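Local coordinates for erythrocyte membrane protein 1 (Plasmodium falciparum, PDB 2XU0) that probably binds host cell surface receptors as a parasite adhesin, this chain being its N-terminal segment and first Duffy-binding-like domain, from a rosetting variant, at residues G200-R206 and R253-W257; T151-L157 and V224-I228. The protein carries 10 engineered substitutions. The contacts are given in a common frame with arbitrary orientation. Residues are numbered along the deposited sequence.

Interaction 1. Residues G200-R206 and R253-W257; sequences GDIVRGR and REDWW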
loop_
_atom_site.group_PDB
_atom_site.type_symbol
_atom_site.label_atom_id
_atom_site.label_comp_id
_atom_site.label_asym_id
_atom_site.label_seq_id
_atom_site.Cartn_x
_atom_site.Cartn_y
_atom_site.Cartn_z
ATOM N N GLY A 200 8.352 3.019 9.862
ATOM C CA GLY A 200 9.033 2.033 10.710
ATOM C C GLY A 200 10.162 1.342 9.968
ATOM O O GLY A 200 11.250 1.161 10.528
ATOM N N ASP A 201 9.926 0.991 8.674
ATOM C CA ASP A 201 11.012 0.381 7.887
ATOM C C ASP A 201 12.139 1.346 7.567
ATOM O O ASP A 201 13.290 0.928 7.542
ATOM C CB ASP A 201 10.498 -0.392 6.653
ATOM C CG ASP A 201 9.845 -1.711 7.039
ATOM O OD1 ASP A 201 10.018 -2.144 8.209
ATOM O OD2 ASP A 201 9.080 -2.255 6.221
ATOM N N ILE A 202 11.824 2.655 7.398
ATOM C CA ILE A 202 12.848 3.674 7.135
ATOM C C ILE A 202 13.699 3.832 8.406
ATOM O O ILE A 202 14.922 3.747 8.347
ATOM C CB ILE A 202 12.225 5.037 6.658
ATOM C CG1 ILE A 202 11.539 4.905 5.270
ATOM C CG2 ILE A 202 13.296 6.128 6.636
ATOM C CD1 ILE A 202 10.479 6.003 4.957
ATOM N N VAL A 203 13.025 4.019 9.550
ATOM C CA VAL A 203 13.659 4.150 10.850
ATOM C C VAL A 203 14.558 2.953 11.119
ATOM O O VAL A 203 15.692 3.144 11.545
ATOM C CB VAL A 203 12.607 4.365 11.976
ATOM C CG1 VAL A 203 13.219 4.170 13.363
ATOM C CG2 VAL A 203 11.965 5.747 11.867
ATOM N N ARG A 204 14.076 1.736 10.848
ATOM C CA ARG A 204 14.836 0.495 11.116
ATOM C C ARG A 204 15.907 0.149 10.087
ATOM O O ARG A 204 16.692 -0.764 10.316
ATOM C CB ARG A 204 13.875 -0.695 11.351
ATOM C CG ARG A 204 13.089 -0.586 12.684
ATOM C CD ARG A 204 11.963 -1.594 12.832
ATOM N NE ARG A 204 10.936 -1.446 11.795
ATOM C CZ ARG A 204 9.776 -2.101 11.767
ATOM N NH1 ARG A 204 9.454 -2.945 12.744
ATOM N NH2 ARG A 204 8.935 -1.922 10.765
ATOM N N GLY A 205 15.909 0.840 8.954
ATOM C CA GLY A 205 16.850 0.564 7.878
ATOM C C GLY A 205 16.513 -0.674 7.064
ATOM O O GLY A 205 17.394 -1.241 6.414
ATOM N N ARG A 206 15.217 -1.070 7.047
ATOM C CA ARG A 206 14.698 -2.230 6.317
ATOM C C ARG A 206 14.021 -1.792 5.020
ATOM O O ARG A 206 13.857 -2.612 4.128
ATOM C CB ARG A 206 13.686 -2.977 7.186
ATOM C CG ARG A 206 14.287 -3.629 8.447
ATOM C CD ARG A 206 13.137 -4.148 9.289
ATOM N NE ARG A 206 13.549 -4.801 10.533
ATOM C CZ ARG A 206 12.695 -5.408 11.350
ATOM N NH1 ARG A 206 11.405 -5.466 11.049
ATOM N NH2 ARG A 206 13.126 -5.990 12.453
ATOM N N ARG A 253 18.001 -0.348 16.370
ATOM C CA ARG A 253 16.976 0.398 15.630
ATOM C C ARG A 253 15.597 -0.262 15.719
ATOM O O ARG A 253 14.600 0.449 15.807
ATOM C CB ARG A 253 17.370 0.579 14.168
ATOM C CG ARG A 253 18.597 1.423 13.952
ATOM C CD ARG A 253 18.346 2.164 12.668
ATOM N NE ARG A 253 19.364 1.918 11.682
ATOM C CZ ARG A 253 19.326 2.359 10.435
ATOM N NH1 ARG A 253 18.281 3.051 9.996
ATOM N NH2 ARG A 253 20.324 2.102 9.611
ATOM N N GLU A 254 15.548 -1.619 15.718
ATOM C CA GLU A 254 14.340 -2.443 15.864
ATOM C C GLU A 254 13.647 -2.142 17.185
ATOM O O GLU A 254 12.416 -2.051 17.224
ATOM C CB GLU A 254 14.723 -3.936 15.936
ATOM C CG GLU A 254 14.888 -4.604 14.597
ATOM C CD GLU A 254 15.480 -6.002 14.648
ATOM O OE1 GLU A 254 15.825 -6.517 13.558
ATOM O OE2 GLU A 254 15.606 -6.579 15.758
ATOM N N ASP A 255 14.442 -2.134 18.292
ATOM C CA ASP A 255 13.940 -1.898 19.647
ATOM C C ASP A 255 13.556 -0.456 19.802
ATOM O O ASP A 255 12.518 -0.176 20.382
ATOM C CB ASP A 255 14.985 -2.310 20.693
ATOM C CG ASP A 255 15.123 -3.813 20.781
ATOM O OD1 ASP A 255 14.410 -4.527 20.021
ATOM O OD2 ASP A 255 15.881 -4.283 21.647
ATOM N N TRP A 256 14.329 0.464 19.213
ATOM C CA TRP A 256 13.940 1.858 19.256
ATOM C C TRP A 256 12.548 2.003 18.641
ATOM O O TRP A 256 11.697 2.650 19.237
ATOM C CB TRP A 256 14.958 2.755 18.533
ATOM C CG TRP A 256 14.720 4.216 18.805
ATOM C CD1 TRP A 256 15.208 4.940 19.850
ATOM C CD2 TRP A 256 13.830 5.087 18.091
ATOM N NE1 TRP A 256 14.729 6.231 19.797
ATOM C CE2 TRP A 256 13.873 6.347 18.732
ATOM C CE3 TRP A 256 13.002 4.930 16.960
ATOM C CZ2 TRP A 256 13.129 7.446 18.282
ATOM C CZ3 TRP A 256 12.282 6.026 16.501
ATOM C CH2 TRP A 256 12.332 7.261 17.172
ATOM N N TRP A 257 12.305 1.376 17.463
ATOM C CA TRP A 257 11.006 1.467 16.807
ATOM C C TRP A 257 9.911 0.928 17.711
ATOM O O TRP A 257 8.930 1.614 17.985
ATOM C CB TRP A 257 10.992 0.742 15.444
ATOM C CG TRP A 257 9.628 0.791 14.802
ATOM C CD1 TRP A 257 8.680 -0.190 14.827
ATOM C CD2 TRP A 257 8.971 1.968 14.303
ATOM N NE1 TRP A 257 7.515 0.258 14.240
ATOM C CE2 TRP A 257 7.643 1.599 13.973
ATOM C CE3 TRP A 257 9.388 3.295 14.073
ATOM C CZ2 TRP A 257 6.759 2.481 13.353
ATOM C CZ3 TRP A 257 8.508 4.175 13.461
ATOM C CH2 TRP A 257 7.203 3.773 13.125
HETATM O O HOH W 1 10.846 -3.326 15.388
HETATM O O HOH W 2 16.492 -4.765 10.960
#

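Interaction 2. Residues T151-L157 and V224-I228; sequences TNTAHDL and VFKKI. Engineered in segment 151-157: Ala-154 (natural residue Thr).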
loop_
_atom_site.group_PDB
_atom_site.type_symbol
_atom_site.label_atom_id
_atom_site.label_comp_id
_atom_site.label_asym_id
_atom_site.label_seq_id
_atom_site.Cartn_x
_atom_site.Cartn_y
_atom_site.Cartn_z
ATOM N N THR A 151 21.486 16.614 16.825
ATOM C CA THR A 151 20.756 15.335 16.880
ATOM C C THR A 151 21.671 14.235 17.440
ATOM O O THR A 151 22.441 13.647 16.683
ATOM C CB THR A 151 20.127 15.017 15.503
ATOM O OG1 THR A 151 19.641 16.222 14.908
ATOM C CG2 THR A 151 18.996 13.999 15.593
ATOM N N ASN A 152 21.593 13.965 18.766
ATOM C CA ASN A 152 22.477 13.013 19.450
ATOM C C ASN A 152 21.803 11.965 20.332
ATOM O O ASN A 152 22.447 10.965 20.670
ATOM C CB ASN A 152 23.505 13.759 20.317
ATOM C CG ASN A 152 24.183 14.905 19.628
ATOM O OD1 ASN A 152 25.125 14.724 18.858
ATOM N ND2 ASN A 152 23.682 16.106 19.859
ATOM N N THR A 153 20.569 12.208 20.783
ATOM C CA THR A 153 19.889 11.271 21.687
ATOM C C THR A 153 18.634 10.665 21.066
ATOM O O THR A 153 18.134 11.164 20.052
ATOM C CB THR A 153 19.512 11.980 23.006
ATOM O OG1 THR A 153 18.518 12.973 22.736
ATOM C CG2 THR A 153 20.725 12.587 23.738
ATOM N N ALA A 154 18.087 9.633 21.741
ATOM C CA ALA A 154 16.834 8.955 21.406
ATOM C C ALA A 154 15.674 9.948 21.403
ATOM O O ALA A 154 14.763 9.817 20.582
ATOM C CB ALA A 154 16.569 7.846 22.403
ATOM N N HIS A 155 15.724 10.968 22.293
ATOM C CA HIS A 155 14.703 12.017 22.373
ATOM C C HIS A 155 14.811 12.940 21.181
ATOM O O HIS A 155 13.784 13.353 20.650
ATOM C CB HIS A 155 14.818 12.823 23.676
ATOM C CG HIS A 155 14.980 11.968 24.886
ATOM N ND1 HIS A 155 16.186 11.894 25.557
ATOM C CD2 HIS A 155 14.091 11.146 25.489
ATOM C CE1 HIS A 155 15.988 11.046 26.553
ATOM N NE2 HIS A 155 14.742 10.562 26.545
ATOM N N ASP A 156 16.051 13.263 20.744
ATOM C CA ASP A 156 16.263 14.132 19.575
ATOM C C ASP A 156 15.724 13.475 18.319
ATOM O O ASP A 156 15.117 14.149 17.502
ATOM C CB ASP A 156 17.751 14.497 19.384
ATOM C CG ASP A 156 18.394 15.264 20.531
ATOM O OD1 ASP A 156 17.680 16.036 21.210
ATOM O OD2 ASP A 156 19.611 15.097 20.744
ATOM N N LEU A 157 15.933 12.160 18.171
ATOM C CA LEU A 157 15.455 11.391 17.020
ATOM C C LEU A 157 13.928 11.310 17.024
ATOM O O LEU A 157 13.305 11.605 16.005
ATOM C CB LEU A 157 16.066 9.987 17.031
ATOM C CG LEU A 157 15.618 9.053 15.894
ATOM C CD1 LEU A 157 16.079 9.567 14.545
ATOM C CD2 LEU A 157 16.099 7.648 16.145
ATOM N N VAL A 224 22.949 9.228 13.765
ATOM C CA VAL A 224 22.148 9.420 14.992
ATOM C C VAL A 224 22.173 8.164 15.865
ATOM O O VAL A 224 22.385 8.263 17.076
ATOM C CB VAL A 224 20.700 9.892 14.709
ATOM C CG1 VAL A 224 19.943 10.156 16.010
ATOM C CG2 VAL A 224 20.698 11.139 13.853
ATOM N N PHE A 225 22.005 6.985 15.247
ATOM C CA PHE A 225 22.010 5.714 15.973
ATOM C C PHE A 225 23.367 5.286 16.548
ATOM O O PHE A 225 23.399 4.540 17.530
ATOM C CB PHE A 225 21.284 4.618 15.186
ATOM C CG PHE A 225 19.776 4.599 15.387
ATOM C CD1 PHE A 225 19.219 4.081 16.556
ATOM C CD2 PHE A 225 18.919 5.011 14.375
ATOM C CE1 PHE A 225 17.833 4.027 16.730
ATOM C CE2 PHE A 225 17.530 4.912 14.526
ATOM C CZ PHE A 225 16.995 4.420 15.702
ATOM N N LYS A 226 24.483 5.801 15.975
ATOM C CA LYS A 226 25.853 5.569 16.470
ATOM C C LYS A 226 26.039 6.384 17.782
ATOM O O LYS A 226 26.509 5.848 18.787
ATOM C CB LYS A 226 26.872 5.981 15.396
ATOM C CG LYS A 226 28.316 5.583 15.727
ATOM C CD LYS A 226 29.256 5.876 14.569
ATOM C CE LYS A 226 30.695 5.562 14.892
ATOM N NZ LYS A 226 31.606 6.020 13.807
ATOM N N LYS A 227 25.583 7.654 17.771
ATOM C CA LYS A 227 25.554 8.560 18.918
ATOM C C LYS A 227 24.722 7.957 20.043
ATOM O O LYS A 227 25.214 7.871 21.168
ATOM C CB LYS A 227 24.985 9.931 18.509
ATOM C CG LYS A 227 25.907 10.696 17.579
ATOM C CD LYS A 227 25.230 11.900 17.007
ATOM C CE LYS A 227 26.191 12.816 16.298
ATOM N NZ LYS A 227 25.510 14.055 15.858
ATOM N N ILE A 228 23.486 7.479 19.738
ATOM C CA ILE A 228 22.588 6.843 20.721
ATOM C C ILE A 228 23.301 5.667 21.379
ATOM O O ILE A 228 23.320 5.606 22.601
ATOM C CB ILE A 228 21.173 6.466 20.138
ATOM C CG1 ILE A 228 20.401 7.727 19.714
ATOM C CG2 ILE A 228 20.342 5.661 21.155
ATOM C CD1 ILE A 228 19.210 7.494 18.739
#

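Interaction 1. Residues G200-R206 and R253-W257
Two helices of the Duffy-binding-like domain pack roughly antiparallel: the axes of the short segments 200-204 and 253-257 make 142° between their N-to-C directions and approach to 9.1 Å. The C-terminal end of helix 186-204, closed by a Schellman motif at Gly-205, meets the N-terminal half of helix 249-268. Arg-253 reaches this end: its NH1 donates to Val-203 O at 3.0 Å, and one face of its guanidinium lies against Gly-205 CA. A CB on Gly-205 would clash with it. Glu-254 forms a salt bridge, OE1 to Arg-206 NH2 at 3.0 Å. A water links its carbonyl O to Arg-204 NH1. Trp-256 packs its CE3 on Val-203 CG1 at 3.7 Å. The Trp-257 five-membered ring takes an off-centre cation-pi contact from Arg-204. Its NE1 hydrogen-bonds to Asp-307 OD2, while Arg-204 NH2 hydrogen-bonds to Asp-307 O. A CB on Gly-200 would clash with Trp-257 CE2; the bare CA lets the ring lie flat, its six-membered centroid 3.3 Å from Gly-200 CA.

Interaction 2. Residues T151-L157 and V224-I228
A capping box opens helix 154-175 of the Duffy-binding-like domain where it meets helix 216-231. Thr-153 is the N-cap. Its OG1 accepts from Asp-156 N at 3.2 Å, and Asp-156 OD2 accepts from Thr-153 N at 3.0 Å. The same OD2 takes Asn-152 N at 3.0 Å, so the turn before the helix is held in shape. This contact joins that turn and the first helical turn to one side of residues 224-228.

Three residues bury the most surface: Val-224, Leu-157 and Asn-152. The side chain of Val-224 touches both the loop and the first helical turn. Its CG2 meets Thr-151 CG2 at 3.8 Å, and its CG1 meets Leu-157 CB at 4.0 Å. Leu-157 points its CA-to-CB bond toward the other helix. Its CD2 touches Phe-225 CZ at 3.4 Å and Ile-228 CD1 at 4.1 Å. These contacts are apolar packing, and Trp-256 of helix 249-268 also packs on Leu-157 and Phe-225. Ile-228 CG1 packs against the backbone at the helix start, 3.6 Å from Ala-154 N. Ala-154 is an engineered residue.

Asn-152 belongs to the polar side of the contact, centred on Lys-227. Its ND2 hydrogen-bonds to Lys-149 O, and its OD1 faces Lys-227. The extended Lys-227 side chain ties the loop to helix 216-231 by two hydrogen bonds: NZ donates to Asn-152 OD1 at 3.1 Å and to Thr-151 O at 3.2 Å.

In the fold
Interactions 1 and 2 lie in the same Duffy binding family region, with centres 13 Å apart and on the same side of the chain's centre. Their segments alternate along the chain: 151-157, 200-206, 224-228, 253-257. Each interaction therefore pairs segments that are not consecutive among these four. Helices 154-175, 186-204, 216-231 and 249-268 are brought together in one bundle. The two contacts touch directly. Trp-256 NE1 is 3.6 Å from Ala-154 CB, and Arg-253 CD is 3.4 Å from Phe-225 CD2. Trp-256 and Phe-225 also meet edge-to-face. The contacts thus form one continuous, largely buried packing region within this part of the adhesion domain.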